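Local coordinates for uncharacterized protein (Bacteroides eggerthii DSM 20697, PDB 4ECO) that is of unknown function but folds as a leucine-rich repeat solenoid, a scaffold that commonly serves in protein binding, at residues A[414-422]-A[444-452]; A[591-602]-A[616-627]. One frame throughout, in Å; residues are numbered along the deposited sequence.

Contact 1: residues A[414-422]-A[444-452]; sequences IGSVDGKNF and QISKFPKEL
The long axes of N421 and I445 are roughly perpendicular, the amide oxygen of N421 meeting CG1 and CG2 of I445, and this crossing organises the contact. With CG anti to its own carbonyl carbon (chi1 -50°), N421 directs its amide at the 444-452 segment. Its ND2 donates to K447 O over 3.0 Å; the N-H points well at the oxygen (160°), although the nitrogen sits above the carbonyl plane of K447 and not on a lone pair. The other end of the amide, OD1, lies 3.5 Å from I445 CG1, and a water within hydrogen-bonding distance of OD1 and of G419 O accepts from K447 N, its oxygen 3.0 Å from that nitrogen. One asparagine thus bonds K447 O directly and probably reaches K447 N through solvent. I414 lies beside I445 and points the same way, its CG2 4.0 Å from I445 CG1. The F422 ring and the E451 side chain run antiparallel alongside each other, ring and carboxylate planes 71° apart, so that E451 OE1 comes to the ring edge at CE2. L452 CG also meets that edge, near CZ, while N421 CB lies over one face of the ring. At the other end Q444 N donates to I414 O over 2.9 Å, and G415, with positive phi, passes so close to Q444 and I445 that a CB would clash. The chemistry implies that successive turns of the solenoid are joined here, outside regular strands, by an asparagine amide serving backbone polar groups beside an isoleucine pair.

Contact 2: residues A[591-602]-A[616-627]; sequences VLDIKDNPNISI and YMLFYDKTQDIR
F619 presents the edge of its ring to V591, whose CG1 lies in the ring plane 4.0 Å from CE2; the D593 carboxylate, its plane 82° from that of the ring, touches F619 CB through OD1. The Y616 ring takes L618 CB at its edge, in plane, and its hydroxyl reaches L592. On R627 the guanidinium has S601 OG over one face and D625 OD1 at its edge, where NE forms a salt bridge of 3.0 Å with that oxygen. The second carboxylate oxygen, D625 OD2, accepts from S601 OG. Strands 591-593 and 617-619 run parallel, 3° apart, with L592 bonded through N and O alike to this one neighbour, at M617 O and F619 N. On the face bearing L592 and L618 these two meet; L618 also meets I594, and I594 meets I626 tip to tip. Between the two strand pairs the Q624 amide lies nearly in plane with both its acceptors: NE2 donates to I594 O and to N597 O, each at 2.9 Å. I594 O also accepts from N597 ND2 on the opposite face of its plane, and Q624 OE1 receives D621 N at 2.8 Å. A leucine in place of Q624 would probably leave the carbonyls of I594 and N597 each short of a donor and D621 N without its acceptor, freeing both turns to shift. K595 lies roughly perpendicular to D621, its chain bent at the end to bring NZ to D621 OD1 at 3.0 Å, while D621 OD2 takes D596 N. Backbone bonds thus set the strand register, while Q624, D621 and K595 tie the loops together.

How the contacts relate
Contact 1 comes wholly before contact 2 in the chain; their centres are about 38 Å apart and their nearest atoms about 24 Å. Both join neighbouring turns of the same leucine-rich repeat solenoid. Contact 1 pairs the loop between strands 404-408 and 435-439 with the segment leading into helix 451-454, whereas contact 2, nearer the C-terminal end, includes parallel strands 591-593 and 617-619 and the small pair 601-603 and 625-627. Between them come the parallel strands 461-463, 492-494, 517-519, 540-542 and 570-572, paired in succession. The two contacts are therefore linked through stacked repeats, consistent with an elongated scaffold built from local contacts between turns.

Contact 1: residues A[414-422]-A[444-452]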
loop_
_atom_site.group_PDB
_atom_site.type_symbol
_atom_site.label_atom_id
_atom_site.label_comp_id
_atom_site.label_asym_id
_atom_site.label_seq_id
_atom_site.Cartn_x
_atom_site.Cartn_y
_atom_site.Cartn_z
ATOM N N ILE A 414 3.751 2.015 -20.907
ATOM C CA ILE A 414 3.649 0.698 -21.560
ATOM C C ILE A 414 3.017 0.892 -22.934
ATOM O O ILE A 414 2.001 1.571 -23.042
ATOM C CB ILE A 414 2.886 -0.313 -20.663
ATOM C CG1 ILE A 414 3.691 -0.553 -19.339
ATOM C CG2 ILE A 414 2.587 -1.621 -21.400
ATOM C CD1 ILE A 414 2.921 -1.118 -18.206
ATOM N N GLY A 415 3.688 0.364 -23.962
ATOM C CA GLY A 415 3.284 0.459 -25.365
ATOM C C GLY A 415 3.806 1.707 -26.072
ATOM O O GLY A 415 3.500 1.941 -27.249
ATOM N N SER A 416 4.584 2.537 -25.350
ATOM C CA SER A 416 5.115 3.768 -25.911
ATOM C C SER A 416 6.211 3.495 -26.934
ATOM O O SER A 416 6.350 4.267 -27.889
ATOM C CB SER A 416 5.662 4.670 -24.811
ATOM O OG SER A 416 6.781 4.079 -24.175
ATOM N N VAL A 417 7.014 2.426 -26.719
ATOM C CA VAL A 417 8.130 2.119 -27.613
ATOM C C VAL A 417 7.626 1.200 -28.708
ATOM O O VAL A 417 7.385 0.018 -28.460
ATOM C CB VAL A 417 9.384 1.547 -26.878
ATOM C CG1 VAL A 417 10.535 1.293 -27.857
ATOM C CG2 VAL A 417 9.845 2.482 -25.759
ATOM N N ASP A 418 7.409 1.783 -29.902
ATOM C CA ASP A 418 6.935 1.134 -31.125
ATOM C C ASP A 418 5.657 0.272 -30.883
ATOM O O ASP A 418 5.425 -0.701 -31.609
ATOM C CB ASP A 418 8.066 0.274 -31.771
ATOM C CG ASP A 418 7.755 -0.263 -33.178
ATOM O OD1 ASP A 418 7.554 0.557 -34.099
ATOM O OD2 ASP A 418 7.672 -1.505 -33.341
ATOM N N GLY A 419 4.824 0.667 -29.918
ATOM C CA GLY A 419 3.579 -0.027 -29.598
ATOM C C GLY A 419 3.725 -1.425 -29.014
ATOM O O GLY A 419 2.784 -2.224 -29.075
ATOM N N LYS A 420 4.897 -1.735 -28.424
ATOM C CA LYS A 420 5.159 -3.043 -27.824
ATOM C C LYS A 420 4.885 -2.976 -26.327
ATOM O O LYS A 420 5.420 -2.096 -25.641
ATOM C CB LYS A 420 6.606 -3.511 -28.108
ATOM C CG LYS A 420 6.982 -3.554 -29.589
ATOM C CD LYS A 420 6.137 -4.529 -30.402
ATOM C CE LYS A 420 6.283 -4.328 -31.894
ATOM N NZ LYS A 420 5.189 -5.015 -32.635
ATOM N N ASN A 421 4.032 -3.892 -25.828
ATOM C CA ASN A 421 3.642 -3.947 -24.414
ATOM C C ASN A 421 4.620 -4.805 -23.607
ATOM O O ASN A 421 4.649 -4.738 -22.358
ATOM C CB ASN A 421 2.220 -4.490 -24.274
ATOM C CG ASN A 421 1.203 -3.808 -25.155
ATOM O OD1 ASN A 421 1.081 -2.584 -25.180
ATOM N ND2 ASN A 421 0.469 -4.590 -25.921
ATOM N N PHE A 422 5.428 -5.619 -24.338
ATOM C CA PHE A 422 6.423 -6.540 -23.767
ATOM C C PHE A 422 7.723 -6.377 -24.492
ATOM O O PHE A 422 7.720 -6.166 -25.706
ATOM C CB PHE A 422 5.930 -7.998 -23.846
ATOM C CG PHE A 422 4.485 -8.185 -23.416
ATOM C CD1 PHE A 422 4.139 -8.231 -22.067
ATOM C CD2 PHE A 422 3.467 -8.273 -24.362
ATOM C CE1 PHE A 422 2.804 -8.382 -21.677
ATOM C CE2 PHE A 422 2.136 -8.416 -23.966
ATOM C CZ PHE A 422 1.813 -8.479 -22.625
ATOM N N GLN A 444 0.265 3.856 -22.657
ATOM C CA GLN A 444 0.293 4.246 -24.054
ATOM C C GLN A 444 0.082 3.023 -24.947
ATOM O O GLN A 444 0.662 2.938 -26.042
ATOM C CB GLN A 444 1.605 4.949 -24.360
ATOM C CG GLN A 444 1.652 6.367 -23.821
ATOM C CD GLN A 444 2.966 7.013 -24.126
ATOM O OE1 GLN A 444 3.720 7.390 -23.230
ATOM N NE2 GLN A 444 3.294 7.111 -25.403
ATOM N N ILE A 445 -0.799 2.094 -24.493
ATOM C CA ILE A 445 -1.104 0.838 -25.178
ATOM C C ILE A 445 -1.950 1.111 -26.441
ATOM O O ILE A 445 -3.095 1.552 -26.322
ATOM C CB ILE A 445 -1.805 -0.153 -24.190
ATOM C CG1 ILE A 445 -0.856 -0.552 -23.043
ATOM C CG2 ILE A 445 -2.362 -1.411 -24.919
ATOM C CD1 ILE A 445 -1.561 -1.178 -21.825
ATOM N N SER A 446 -1.396 0.804 -27.637
ATOM C CA SER A 446 -2.086 0.980 -28.946
ATOM C C SER A 446 -2.495 -0.353 -29.597
ATOM O O SER A 446 -3.275 -0.359 -30.553
ATOM C CB SER A 446 -1.208 1.745 -29.928
ATOM O OG SER A 446 0.123 1.262 -29.909
ATOM N N LYS A 447 -1.939 -1.462 -29.089
ATOM C CA LYS A 447 -2.162 -2.834 -29.520
ATOM C C LYS A 447 -2.633 -3.614 -28.337
ATOM O O LYS A 447 -2.030 -3.505 -27.272
ATOM C CB LYS A 447 -0.867 -3.438 -30.119
ATOM C CG LYS A 447 -0.372 -2.769 -31.397
ATOM C CD LYS A 447 -1.356 -2.905 -32.566
ATOM C CE LYS A 447 -0.843 -2.188 -33.781
ATOM N NZ LYS A 447 -1.758 -2.360 -34.931
ATOM N N PHE A 448 -3.717 -4.385 -28.488
ATOM C CA PHE A 448 -4.292 -5.160 -27.384
ATOM C C PHE A 448 -3.285 -6.173 -26.839
ATOM O O PHE A 448 -2.685 -6.902 -27.627
ATOM C CB PHE A 448 -5.573 -5.866 -27.815
ATOM C CG PHE A 448 -6.320 -6.525 -26.674
ATOM C CD1 PHE A 448 -7.154 -5.785 -25.847
ATOM C CD2 PHE A 448 -6.206 -7.887 -26.441
ATOM C CE1 PHE A 448 -7.843 -6.395 -24.803
ATOM C CE2 PHE A 448 -6.885 -8.491 -25.389
ATOM C CZ PHE A 448 -7.695 -7.743 -24.578
ATOM N N PRO A 449 -3.101 -6.240 -25.498
ATOM C CA PRO A 449 -2.107 -7.190 -24.935
ATOM C C PRO A 449 -2.598 -8.660 -24.934
ATOM O O PRO A 449 -2.842 -9.261 -23.883
ATOM C CB PRO A 449 -1.880 -6.658 -23.509
ATOM C CG PRO A 449 -3.159 -5.943 -23.161
ATOM C CD PRO A 449 -3.751 -5.424 -24.448
ATOM N N LYS A 450 -2.672 -9.252 -26.142
ATOM C CA LYS A 450 -3.135 -10.617 -26.425
ATOM C C LYS A 450 -2.319 -11.662 -25.665
ATOM O O LYS A 450 -2.880 -12.667 -25.223
ATOM C CB LYS A 450 -3.061 -10.904 -27.950
ATOM C CG LYS A 450 -3.511 -12.319 -28.346
ATOM C CD LYS A 450 -3.569 -12.589 -29.857
ATOM C CE LYS A 450 -3.835 -14.050 -30.138
ATOM N NZ LYS A 450 -4.237 -14.296 -31.545
ATOM N N GLU A 451 -1.006 -11.429 -25.521
ATOM C CA GLU A 451 -0.079 -12.347 -24.866
ATOM C C GLU A 451 -0.464 -12.618 -23.387
ATOM O O GLU A 451 -0.011 -13.603 -22.823
ATOM C CB GLU A 451 1.358 -11.826 -24.963
ATOM C CG GLU A 451 1.881 -11.694 -26.387
ATOM C CD GLU A 451 1.620 -10.402 -27.147
ATOM O OE1 GLU A 451 0.909 -9.504 -26.633
ATOM O OE2 GLU A 451 2.165 -10.287 -28.270
ATOM N N LEU A 452 -1.333 -11.802 -22.784
ATOM C CA LEU A 452 -1.799 -12.058 -21.422
ATOM C C LEU A 452 -2.735 -13.240 -21.418
ATOM O O LEU A 452 -2.699 -14.073 -20.514
ATOM C CB LEU A 452 -2.520 -10.818 -20.844
ATOM C CG LEU A 452 -1.660 -9.650 -20.368
ATOM C CD1 LEU A 452 -2.533 -8.453 -20.070
ATOM C CD2 LEU A 452 -0.864 -10.021 -19.122
HETATM O O HOH W 1 0.607 -1.371 -27.489
#

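Contact 2: residues A[591-602]-A[616-627]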
loop_
_atom_site.group_PDB
_atom_site.type_symbol
_atom_site.label_atom_id
_atom_site.label_comp_id
_atom_site.label_asym_id
_atom_site.label_seq_id
_atom_site.Cartn_x
_atom_site.Cartn_y
_atom_site.Cartn_z
ATOM N N VAL A 591 -31.331 0.745 -14.015
ATOM C CA VAL A 591 -30.462 1.929 -14.006
ATOM C C VAL A 591 -30.208 2.298 -15.465
ATOM O O VAL A 591 -29.476 1.595 -16.159
ATOM C CB VAL A 591 -29.144 1.782 -13.202
ATOM C CG1 VAL A 591 -28.318 3.062 -13.287
ATOM C CG2 VAL A 591 -29.415 1.423 -11.748
ATOM N N LEU A 592 -30.862 3.363 -15.945
ATOM C CA LEU A 592 -30.718 3.786 -17.334
ATOM C C LEU A 592 -30.354 5.255 -17.427
ATOM O O LEU A 592 -31.094 6.127 -16.960
ATOM C CB LEU A 592 -32.019 3.500 -18.106
ATOM C CG LEU A 592 -32.121 3.931 -19.572
ATOM C CD1 LEU A 592 -31.213 3.087 -20.495
ATOM C CD2 LEU A 592 -33.544 3.793 -20.031
ATOM N N ASP A 593 -29.194 5.512 -18.027
ATOM C CA ASP A 593 -28.704 6.857 -18.289
ATOM C C ASP A 593 -28.860 7.149 -19.758
ATOM O O ASP A 593 -28.165 6.546 -20.582
ATOM C CB ASP A 593 -27.239 7.044 -17.838
ATOM C CG ASP A 593 -26.567 8.272 -18.445
ATOM O OD1 ASP A 593 -27.175 9.367 -18.411
ATOM O OD2 ASP A 593 -25.471 8.123 -19.007
ATOM N N ILE A 594 -29.790 8.056 -20.083
ATOM C CA ILE A 594 -30.029 8.506 -21.452
ATOM C C ILE A 594 -29.842 10.022 -21.523
ATOM O O ILE A 594 -30.151 10.626 -22.552
ATOM C CB ILE A 594 -31.437 8.083 -21.978
ATOM C CG1 ILE A 594 -32.585 8.603 -21.055
ATOM C CG2 ILE A 594 -31.508 6.566 -22.243
ATOM C CD1 ILE A 594 -33.968 8.609 -21.653
ATOM N N LYS A 595 -29.365 10.634 -20.423
ATOM C CA LYS A 595 -29.238 12.083 -20.266
ATOM C C LYS A 595 -28.322 12.661 -21.327
ATOM O O LYS A 595 -27.351 12.021 -21.709
ATOM C CB LYS A 595 -28.750 12.453 -18.857
ATOM C CG LYS A 595 -29.032 13.895 -18.475
ATOM C CD LYS A 595 -28.755 14.160 -16.995
ATOM C CE LYS A 595 -28.896 15.616 -16.594
ATOM N NZ LYS A 595 -30.300 16.099 -16.693
ATOM N N ASP A 596 -28.682 13.853 -21.840
ATOM C CA ASP A 596 -27.954 14.591 -22.870
ATOM C C ASP A 596 -27.896 13.761 -24.171
ATOM O O ASP A 596 -26.843 13.309 -24.608
ATOM C CB ASP A 596 -26.551 15.017 -22.380
ATOM C CG ASP A 596 -25.760 15.888 -23.340
ATOM O OD1 ASP A 596 -26.384 16.555 -24.196
ATOM O OD2 ASP A 596 -24.519 15.910 -23.229
ATOM N N ASN A 597 -29.069 13.551 -24.758
ATOM C CA ASN A 597 -29.320 12.898 -26.049
ATOM C C ASN A 597 -30.472 13.688 -26.619
ATOM O O ASN A 597 -31.623 13.263 -26.532
ATOM C CB ASN A 597 -29.600 11.388 -25.881
ATOM C CG ASN A 597 -28.376 10.518 -25.798
ATOM O OD1 ASN A 597 -27.669 10.321 -26.777
ATOM N ND2 ASN A 597 -28.162 9.883 -24.659
ATOM N N PRO A 598 -30.212 14.950 -27.009
ATOM C CA PRO A 598 -31.315 15.850 -27.392
ATOM C C PRO A 598 -32.212 15.377 -28.543
ATOM O O PRO A 598 -33.309 15.912 -28.671
ATOM C CB PRO A 598 -30.584 17.132 -27.810
ATOM C CG PRO A 598 -29.176 16.704 -28.091
ATOM C CD PRO A 598 -28.921 15.663 -27.067
ATOM N N ASN A 599 -31.791 14.407 -29.355
ATOM C CA ASN A 599 -32.643 13.999 -30.474
ATOM C C ASN A 599 -33.215 12.590 -30.283
ATOM O O ASN A 599 -33.685 11.992 -31.257
ATOM C CB ASN A 599 -31.866 14.086 -31.783
ATOM C CG ASN A 599 -31.344 15.478 -32.040
ATOM O OD1 ASN A 599 -32.100 16.457 -32.080
ATOM N ND2 ASN A 599 -30.032 15.608 -32.133
ATOM N N ILE A 600 -33.233 12.094 -29.018
ATOM C CA ILE A 600 -33.737 10.768 -28.664
ATOM C C ILE A 600 -35.272 10.751 -28.775
ATOM O O ILE A 600 -35.924 11.789 -28.652
ATOM C CB ILE A 600 -33.239 10.308 -27.246
ATOM C CG1 ILE A 600 -33.255 8.766 -27.107
ATOM C CG2 ILE A 600 -33.996 10.997 -26.102
ATOM C CD1 ILE A 600 -32.507 8.175 -25.914
ATOM N N SER A 601 -35.820 9.562 -29.055
ATOM C CA SER A 601 -37.248 9.248 -29.120
ATOM C C SER A 601 -37.382 7.860 -28.502
ATOM O O SER A 601 -37.034 6.860 -29.141
ATOM C CB SER A 601 -37.774 9.349 -30.547
ATOM O OG SER A 601 -39.194 9.357 -30.572
ATOM N N ILE A 602 -37.750 7.830 -27.191
ATOM C CA ILE A 602 -37.822 6.633 -26.346
ATOM C C ILE A 602 -39.180 6.552 -25.603
ATOM O O ILE A 602 -39.714 7.565 -25.135
ATOM C CB ILE A 602 -36.608 6.644 -25.360
ATOM C CG1 ILE A 602 -36.347 5.274 -24.701
ATOM C CG2 ILE A 602 -36.635 7.815 -24.357
ATOM C CD1 ILE A 602 -34.896 5.093 -24.149
ATOM N N TYR A 616 -36.852 2.615 -9.705
ATOM C CA TYR A 616 -36.117 2.851 -10.940
ATOM C C TYR A 616 -35.154 4.035 -10.793
ATOM O O TYR A 616 -35.411 4.948 -10.000
ATOM C CB TYR A 616 -37.126 3.120 -12.065
ATOM C CG TYR A 616 -36.595 2.798 -13.436
ATOM C CD1 TYR A 616 -36.615 1.495 -13.922
ATOM C CD2 TYR A 616 -36.076 3.797 -14.257
ATOM C CE1 TYR A 616 -36.109 1.187 -15.180
ATOM C CE2 TYR A 616 -35.591 3.505 -15.529
ATOM C CZ TYR A 616 -35.611 2.197 -15.988
ATOM O OH TYR A 616 -35.098 1.886 -17.222
HETATM N N MSE A 617 -34.058 4.019 -11.577
HETATM C CA MSE A 617 -33.002 5.032 -11.591
HETATM C C MSE A 617 -32.808 5.532 -13.023
HETATM O O MSE A 617 -32.143 4.876 -13.825
HETATM C CB MSE A 617 -31.718 4.408 -11.017
HETATM C CG MSE A 617 -30.532 5.378 -10.838
HETATM SE SE MSE A 617 -30.909 6.971 -9.750
HETATM C CE MSE A 617 -31.698 6.068 -8.089
ATOM N N LEU A 618 -33.429 6.671 -13.362
ATOM C CA LEU A 618 -33.348 7.228 -14.714
ATOM C C LEU A 618 -32.689 8.609 -14.742
ATOM O O LEU A 618 -33.134 9.532 -14.057
ATOM C CB LEU A 618 -34.752 7.321 -15.347
ATOM C CG LEU A 618 -34.842 7.995 -16.705
ATOM C CD1 LEU A 618 -34.353 7.075 -17.820
ATOM C CD2 LEU A 618 -36.232 8.484 -16.961
ATOM N N PHE A 619 -31.649 8.743 -15.591
ATOM C CA PHE A 619 -30.918 9.983 -15.846
ATOM C C PHE A 619 -31.413 10.507 -17.178
ATOM O O PHE A 619 -31.291 9.821 -18.195
ATOM C CB PHE A 619 -29.406 9.737 -15.823
ATOM C CG PHE A 619 -28.936 9.052 -14.561
ATOM C CD1 PHE A 619 -28.578 9.791 -13.438
ATOM C CD2 PHE A 619 -28.846 7.662 -14.493
ATOM C CE1 PHE A 619 -28.132 9.150 -12.266
ATOM C CE2 PHE A 619 -28.402 7.023 -13.320
ATOM C CZ PHE A 619 -28.037 7.774 -12.220
ATOM N N TYR A 620 -32.071 11.662 -17.163
ATOM C CA TYR A 620 -32.699 12.224 -18.355
ATOM C C TYR A 620 -32.832 13.757 -18.285
ATOM O O TYR A 620 -32.563 14.369 -17.235
ATOM C CB TYR A 620 -34.116 11.602 -18.499
ATOM C CG TYR A 620 -35.158 12.193 -17.558
ATOM C CD1 TYR A 620 -35.100 11.964 -16.183
ATOM C CD2 TYR A 620 -36.200 12.986 -18.045
ATOM C CE1 TYR A 620 -36.040 12.522 -15.318
ATOM C CE2 TYR A 620 -37.154 13.538 -17.187
ATOM C CZ TYR A 620 -37.069 13.305 -15.824
ATOM O OH TYR A 620 -38.023 13.814 -14.979
ATOM N N ASP A 621 -33.305 14.358 -19.396
ATOM C CA ASP A 621 -33.620 15.786 -19.521
ATOM C C ASP A 621 -35.093 15.916 -19.810
ATOM O O ASP A 621 -35.587 15.199 -20.682
ATOM C CB ASP A 621 -32.799 16.472 -20.637
ATOM C CG ASP A 621 -31.316 16.199 -20.643
ATOM O OD1 ASP A 621 -30.667 16.449 -19.604
ATOM O OD2 ASP A 621 -30.790 15.811 -21.723
ATOM N N LYS A 622 -35.804 16.843 -19.126
ATOM C CA LYS A 622 -37.257 17.038 -19.333
ATOM C C LYS A 622 -37.543 17.541 -20.752
ATOM O O LYS A 622 -38.668 17.413 -21.224
ATOM C CB LYS A 622 -37.840 17.989 -18.281
ATOM C CG LYS A 622 -37.758 17.409 -16.868
ATOM C CD LYS A 622 -38.277 18.339 -15.795
ATOM C CE LYS A 622 -38.107 17.723 -14.419
ATOM N NZ LYS A 622 -38.478 18.661 -13.321
ATOM N N THR A 623 -36.503 18.012 -21.465
ATOM C CA THR A 623 -36.573 18.492 -22.852
ATOM C C THR A 623 -36.508 17.335 -23.867
ATOM O O THR A 623 -36.709 17.572 -25.058
ATOM C CB THR A 623 -35.432 19.498 -23.137
ATOM O OG1 THR A 623 -34.206 19.014 -22.576
ATOM C CG2 THR A 623 -35.731 20.873 -22.603
ATOM N N GLN A 624 -36.188 16.104 -23.414
ATOM C CA GLN A 624 -36.069 14.950 -24.311
ATOM C C GLN A 624 -37.447 14.434 -24.691
ATOM O O GLN A 624 -38.395 14.596 -23.914
ATOM C CB GLN A 624 -35.226 13.825 -23.675
ATOM C CG GLN A 624 -33.762 14.193 -23.469
ATOM C CD GLN A 624 -32.930 13.077 -22.891
ATOM O OE1 GLN A 624 -32.993 12.754 -21.691
ATOM N NE2 GLN A 624 -32.064 12.526 -23.716
ATOM N N ASP A 625 -37.563 13.819 -25.888
ATOM C CA ASP A 625 -38.814 13.242 -26.379
ATOM C C ASP A 625 -39.028 11.843 -25.745
ATOM O O ASP A 625 -38.814 10.794 -26.382
ATOM C CB ASP A 625 -38.813 13.192 -27.919
ATOM C CG ASP A 625 -40.020 12.528 -28.558
ATOM O OD1 ASP A 625 -41.122 12.568 -27.944
ATOM O OD2 ASP A 625 -39.864 11.957 -29.668
ATOM N N ILE A 626 -39.459 11.854 -24.469
ATOM C CA ILE A 626 -39.750 10.664 -23.675
ATOM C C ILE A 626 -41.280 10.437 -23.657
ATOM O O ILE A 626 -42.045 11.324 -23.264
ATOM C CB ILE A 626 -39.149 10.806 -22.261
ATOM C CG1 ILE A 626 -37.606 10.800 -22.320
ATOM C CG2 ILE A 626 -39.671 9.720 -21.329
ATOM C CD1 ILE A 626 -36.897 11.587 -21.234
ATOM N N ARG A 627 -41.716 9.254 -24.104
ATOM C CA ARG A 627 -43.131 8.907 -24.136
ATOM C C ARG A 627 -43.469 7.892 -23.036
ATOM O O ARG A 627 -42.600 7.141 -22.587
ATOM C CB ARG A 627 -43.532 8.352 -25.528
ATOM C CG ARG A 627 -43.542 9.395 -26.662
ATOM C CD ARG A 627 -42.586 9.069 -27.805
ATOM N NE ARG A 627 -42.558 10.132 -28.819
ATOM C CZ ARG A 627 -43.255 10.129 -29.955
ATOM N NH1 ARG A 627 -44.040 9.102 -30.261
ATOM N NH2 ARG A 627 -43.161 11.147 -30.802
#